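Local coordinates for fructosyl amine: oxygen oxidoreductase (Aspergillus fumigatus, PDB 3DJE), which oxidatively deglycates fructosyl amines, the Amadori products of glycation, using FAD as cofactor and molecular oxygen as electron acceptor, at residues N52-S56 with G366-L370. Residues are numbered along the deposited sequence; the frame is centred on the assembly and turned at random.
Sequences NKVIS and GFKYL. With FAD (flavin-adenine dinucleotide), chain C; FSA (1-S-(carboxymethyl)-1-thio-beta-D-fructopyranose), chain D.
In the flavin pocket of this MSOX/MTOX-family oxidase, strand 53-55 meets the 3-10 turn 367-369 around the pyrimidine end of the isoalloxazine. Lys-53 CG lies 3.7 Å from Phe-367 CD2, the side chains crossing at about a right angle, while Ile-55 CD1 approaches the edge of the ring and packs against Lys-368 CB at 3.6 Å. No hydrogen bond joins the two segments; the cofactor bridges them. From the strand, Val-54 N donates to FAD O4 (2.7 Å), and Val-54 O accepts from FAD N3 (167° at the hydrogen), a two-point grip on the imide edge. From the turn, Phe-367 N reaches FAD N1, and Lys-368 N reaches FAD O2 at 2.8 Å. Just ahead of it, Gly-366 N holds the ribityl O3'. The amides of Phe-367 and Lys-368, with Lys-368 NZ as a second donor to O2, would probably stabilise negative charge at N1 and O2 of the reduced flavin. The Lys-53 chain runs across the flavin face opposite FSA, with CD 3.5 Å from FAD C4X, and its NZ sits 3.3 Å from FAD C9A, held by a salt bridge to Asp-50 and a hydrogen bond to Ala-47 O. Trp-81 of helix 64-83 touches both Ile-55 and Phe-367 and bonds through its indole N-H to Lys-368 O. Lys-368 rounds the O2 edge to the FSA side, CD passing Ser-56 O; bends at chi3 (76°) and chi4 (65°) turn CE and NZ back over O2, where NZ, also bonded to Arg-365 O, meets carboxylate oxygen OAB of the substrate-like FSA at 2.6 Å.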
loop_
_atom_site.group_PDB
_atom_site.type_symbol
_atom_site.label_atom_id
_atom_site.label_comp_id
_atom_site.label_asym_id
_atom_site.label_seq_id
_atom_site.Cartn_x
_atom_site.Cartn_y
_atom_site.Cartn_z
ATOM N N ASN A 52 5.170 3.668 -9.017
ATOM C CA ASN A 52 4.964 2.255 -9.291
ATOM C C ASN A 52 4.722 1.459 -8.041
ATOM O O ASN A 52 5.239 1.774 -6.961
ATOM C CB ASN A 52 6.125 1.647 -10.081
ATOM C CG ASN A 52 7.473 2.182 -9.632
ATOM O OD1 ASN A 52 7.732 2.331 -8.434
ATOM N ND2 ASN A 52 8.335 2.486 -10.598
ATOM N N LYS A 53 3.915 0.428 -8.222
ATOM C CA LYS A 53 3.651 -0.577 -7.192
ATOM C C LYS A 53 3.687 -1.951 -7.845
ATOM O O LYS A 53 3.336 -2.107 -9.027
ATOM C CB LYS A 53 2.275 -0.372 -6.534
ATOM C CG LYS A 53 2.097 0.943 -5.754
ATOM C CD LYS A 53 2.879 0.991 -4.450
ATOM C CE LYS A 53 2.363 2.159 -3.631
ATOM N NZ LYS A 53 3.202 2.494 -2.443
ATOM N N VAL A 54 4.073 -2.957 -7.066
ATOM C CA VAL A 54 4.088 -4.328 -7.573
ATOM C C VAL A 54 2.657 -4.875 -7.635
ATOM O O VAL A 54 1.884 -4.734 -6.678
ATOM C CB VAL A 54 4.923 -5.262 -6.672
ATOM C CG1 VAL A 54 5.016 -6.646 -7.308
ATOM C CG2 VAL A 54 6.316 -4.719 -6.467
ATOM N N ILE A 55 2.336 -5.529 -8.747
ATOM C CA ILE A 55 1.080 -6.256 -8.906
ATOM C C ILE A 55 1.422 -7.736 -9.105
ATOM O O ILE A 55 2.003 -8.114 -10.123
ATOM C CB ILE A 55 0.273 -5.735 -10.127
ATOM C CG1 ILE A 55 0.137 -4.200 -10.090
ATOM C CG2 ILE A 55 -1.072 -6.486 -10.246
ATOM C CD1 ILE A 55 -0.572 -3.646 -8.863
ATOM N N SER A 56 1.080 -8.546 -8.113
ATOM C CA SER A 56 1.365 -9.983 -8.148
ATOM C C SER A 56 0.417 -10.748 -7.236
ATOM O O SER A 56 -0.226 -10.159 -6.371
ATOM C CB SER A 56 2.805 -10.249 -7.721
ATOM O OG SER A 56 2.880 -10.394 -6.315
ATOM N N GLY A 366 -1.941 -3.321 0.105
ATOM C CA GLY A 366 -3.270 -3.047 -0.415
ATOM C C GLY A 366 -3.365 -2.337 -1.756
ATOM O O GLY A 366 -4.480 -2.179 -2.269
ATOM N N PHE A 367 -2.253 -1.876 -2.337
ATOM C CA PHE A 367 -2.430 -1.066 -3.536
ATOM C C PHE A 367 -3.026 -1.859 -4.686
ATOM O O PHE A 367 -3.891 -1.358 -5.425
ATOM C CB PHE A 367 -1.189 -0.339 -4.047
ATOM C CG PHE A 367 -1.525 0.550 -5.221
ATOM C CD1 PHE A 367 -2.133 1.789 -5.003
ATOM C CD2 PHE A 367 -1.395 0.085 -6.526
ATOM C CE1 PHE A 367 -2.550 2.596 -6.091
ATOM C CE2 PHE A 367 -1.796 0.884 -7.617
ATOM C CZ PHE A 367 -2.385 2.129 -7.391
ATOM N N LYS A 368 -2.542 -3.078 -4.833
ATOM C CA LYS A 368 -2.923 -3.889 -5.987
ATOM C C LYS A 368 -4.432 -4.113 -6.071
ATOM O O LYS A 368 -4.926 -4.473 -7.137
ATOM C CB LYS A 368 -2.162 -5.215 -6.006
ATOM C CG LYS A 368 -2.482 -6.135 -4.859
ATOM C CD LYS A 368 -1.547 -7.366 -4.854
ATOM C CE LYS A 368 -0.137 -7.064 -4.354
ATOM N NZ LYS A 368 -0.098 -6.653 -2.906
ATOM N N TYR A 369 -5.152 -3.905 -4.960
ATOM C CA TYR A 369 -6.624 -4.057 -4.933
ATOM C C TYR A 369 -7.402 -2.807 -5.345
ATOM O O TYR A 369 -8.646 -2.781 -5.283
ATOM C CB TYR A 369 -7.080 -4.550 -3.547
ATOM C CG TYR A 369 -6.348 -5.798 -3.131
ATOM C CD1 TYR A 369 -6.840 -7.063 -3.461
ATOM C CD2 TYR A 369 -5.142 -5.716 -2.436
ATOM C CE1 TYR A 369 -6.154 -8.213 -3.098
ATOM C CE2 TYR A 369 -4.459 -6.851 -2.071
ATOM C CZ TYR A 369 -4.951 -8.087 -2.402
ATOM O OH TYR A 369 -4.230 -9.202 -2.026
ATOM N N LEU A 370 -6.694 -1.777 -5.797
ATOM C CA LEU A 370 -7.367 -0.557 -6.246
ATOM C C LEU A 370 -8.567 -0.814 -7.181
ATOM O O LEU A 370 -9.629 -0.208 -7.000
ATOM C CB LEU A 370 -6.375 0.406 -6.909
ATOM C CG LEU A 370 -6.986 1.685 -7.510
ATOM C CD1 LEU A 370 -7.677 2.559 -6.460
ATOM C CD2 LEU A 370 -5.959 2.510 -8.293
HETATM P PA FAD C . -3.883 5.586 1.681
HETATM O O1A FAD C . -3.870 5.362 0.232
HETATM O O2A FAD C . -2.611 5.993 2.354
HETATM O O5B FAD C . -5.029 6.652 1.909
HETATM C C5B FAD C . -5.299 7.244 3.182
HETATM C C4B FAD C . -5.976 8.593 2.907
HETATM O O4B FAD C . -6.423 9.019 4.207
HETATM C C3B FAD C . -4.894 9.596 2.444
HETATM O O3B FAD C . -5.199 10.124 1.143
HETATM C C2B FAD C . -4.975 10.675 3.536
HETATM O O2B FAD C . -4.817 12.026 2.999
HETATM C C1B FAD C . -6.378 10.412 4.151
HETATM N N9A FAD C . -6.453 11.139 5.456
HETATM C C8A FAD C . -5.503 11.264 6.405
HETATM N N7A FAD C . -5.974 12.055 7.392
HETATM C C5A FAD C . -7.218 12.426 7.059
HETATM C C6A FAD C . -8.183 13.239 7.664
HETATM N N6A FAD C . -7.917 13.847 8.844
HETATM N N1A FAD C . -9.368 13.410 7.045
HETATM C C2A FAD C . -9.635 12.820 5.873
HETATM N N3A FAD C . -8.734 12.041 5.266
HETATM C C4A FAD C . -7.526 11.836 5.843
HETATM N N1 FAD C . 0.907 -2.371 -2.095
HETATM C C2 FAD C . 0.865 -3.197 -3.216
HETATM O O2 FAD C . -0.162 -3.799 -3.536
HETATM N N3 FAD C . 2.019 -3.348 -3.986
HETATM C C4 FAD C . 3.209 -2.706 -3.659
HETATM O O4 FAD C . 4.211 -2.860 -4.367
HETATM C C4X FAD C . 3.241 -1.892 -2.516
HETATM N N5 FAD C . 4.421 -1.247 -2.149
HETATM C C5X FAD C . 4.394 -0.307 -1.122
HETATM C C6 FAD C . 5.524 0.477 -0.909
HETATM C C7 FAD C . 5.519 1.457 0.076
HETATM C C7M FAD C . 6.802 2.274 0.282
HETATM C C8 FAD C . 4.373 1.677 0.839
HETATM C C8M FAD C . 4.346 2.821 1.880
HETATM C C9 FAD C . 3.232 0.896 0.607
HETATM C C9A FAD C . 3.232 -0.094 -0.384
HETATM N N10 FAD C . 2.106 -0.903 -0.630
HETATM C C10 FAD C . 2.088 -1.734 -1.750
HETATM C "C1'" FAD C . 0.946 -0.866 0.271
HETATM C "C2'" FAD C . -0.117 0.081 -0.289
HETATM O "O2'" FAD C . 0.512 1.277 -0.800
HETATM C "C3'" FAD C . -1.109 0.429 0.817
HETATM O "O3'" FAD C . -1.509 -0.782 1.492
HETATM C "C4'" FAD C . -2.377 1.094 0.269
HETATM O "O4'" FAD C . -2.072 2.115 -0.680
HETATM C "C5'" FAD C . -3.155 1.711 1.437
HETATM O "O5'" FAD C . -4.376 2.290 0.950
HETATM P P FAD C . -5.349 3.076 1.955
HETATM O O1P FAD C . -5.650 2.198 3.124
HETATM O O2P FAD C . -6.440 3.612 1.116
HETATM O O3P FAD C . -4.476 4.319 2.482
HETATM O OAB FSA D . 2.352 -6.484 -2.158
HETATM C CAL FSA D . 3.414 -6.552 -2.814
HETATM O OAA FSA D . 3.569 -7.379 -3.749
HETATM C CAH FSA D . 4.586 -5.646 -2.492
HETATM S SAK FSA D . 4.304 -4.662 -1.055
HETATM C C1 FSA D . 5.903 -3.898 -1.055
HETATM C C2 FSA D . 6.253 -3.356 0.338
HETATM O O2 FSA D . 7.289 -2.365 0.224
HETATM C C3 FSA D . 6.731 -4.478 1.266
HETATM O O3 FSA D . 7.971 -5.019 0.787
HETATM C C4 FSA D . 6.849 -4.011 2.720
HETATM O O4 FSA D . 7.111 -5.142 3.568
HETATM C C5 FSA D . 5.567 -3.328 3.206
HETATM O O5 FSA D . 4.505 -4.275 3.356
HETATM C C6 FSA D . 5.174 -2.233 2.226
HETATM O O6 FSA D . 5.050 -2.790 0.905
#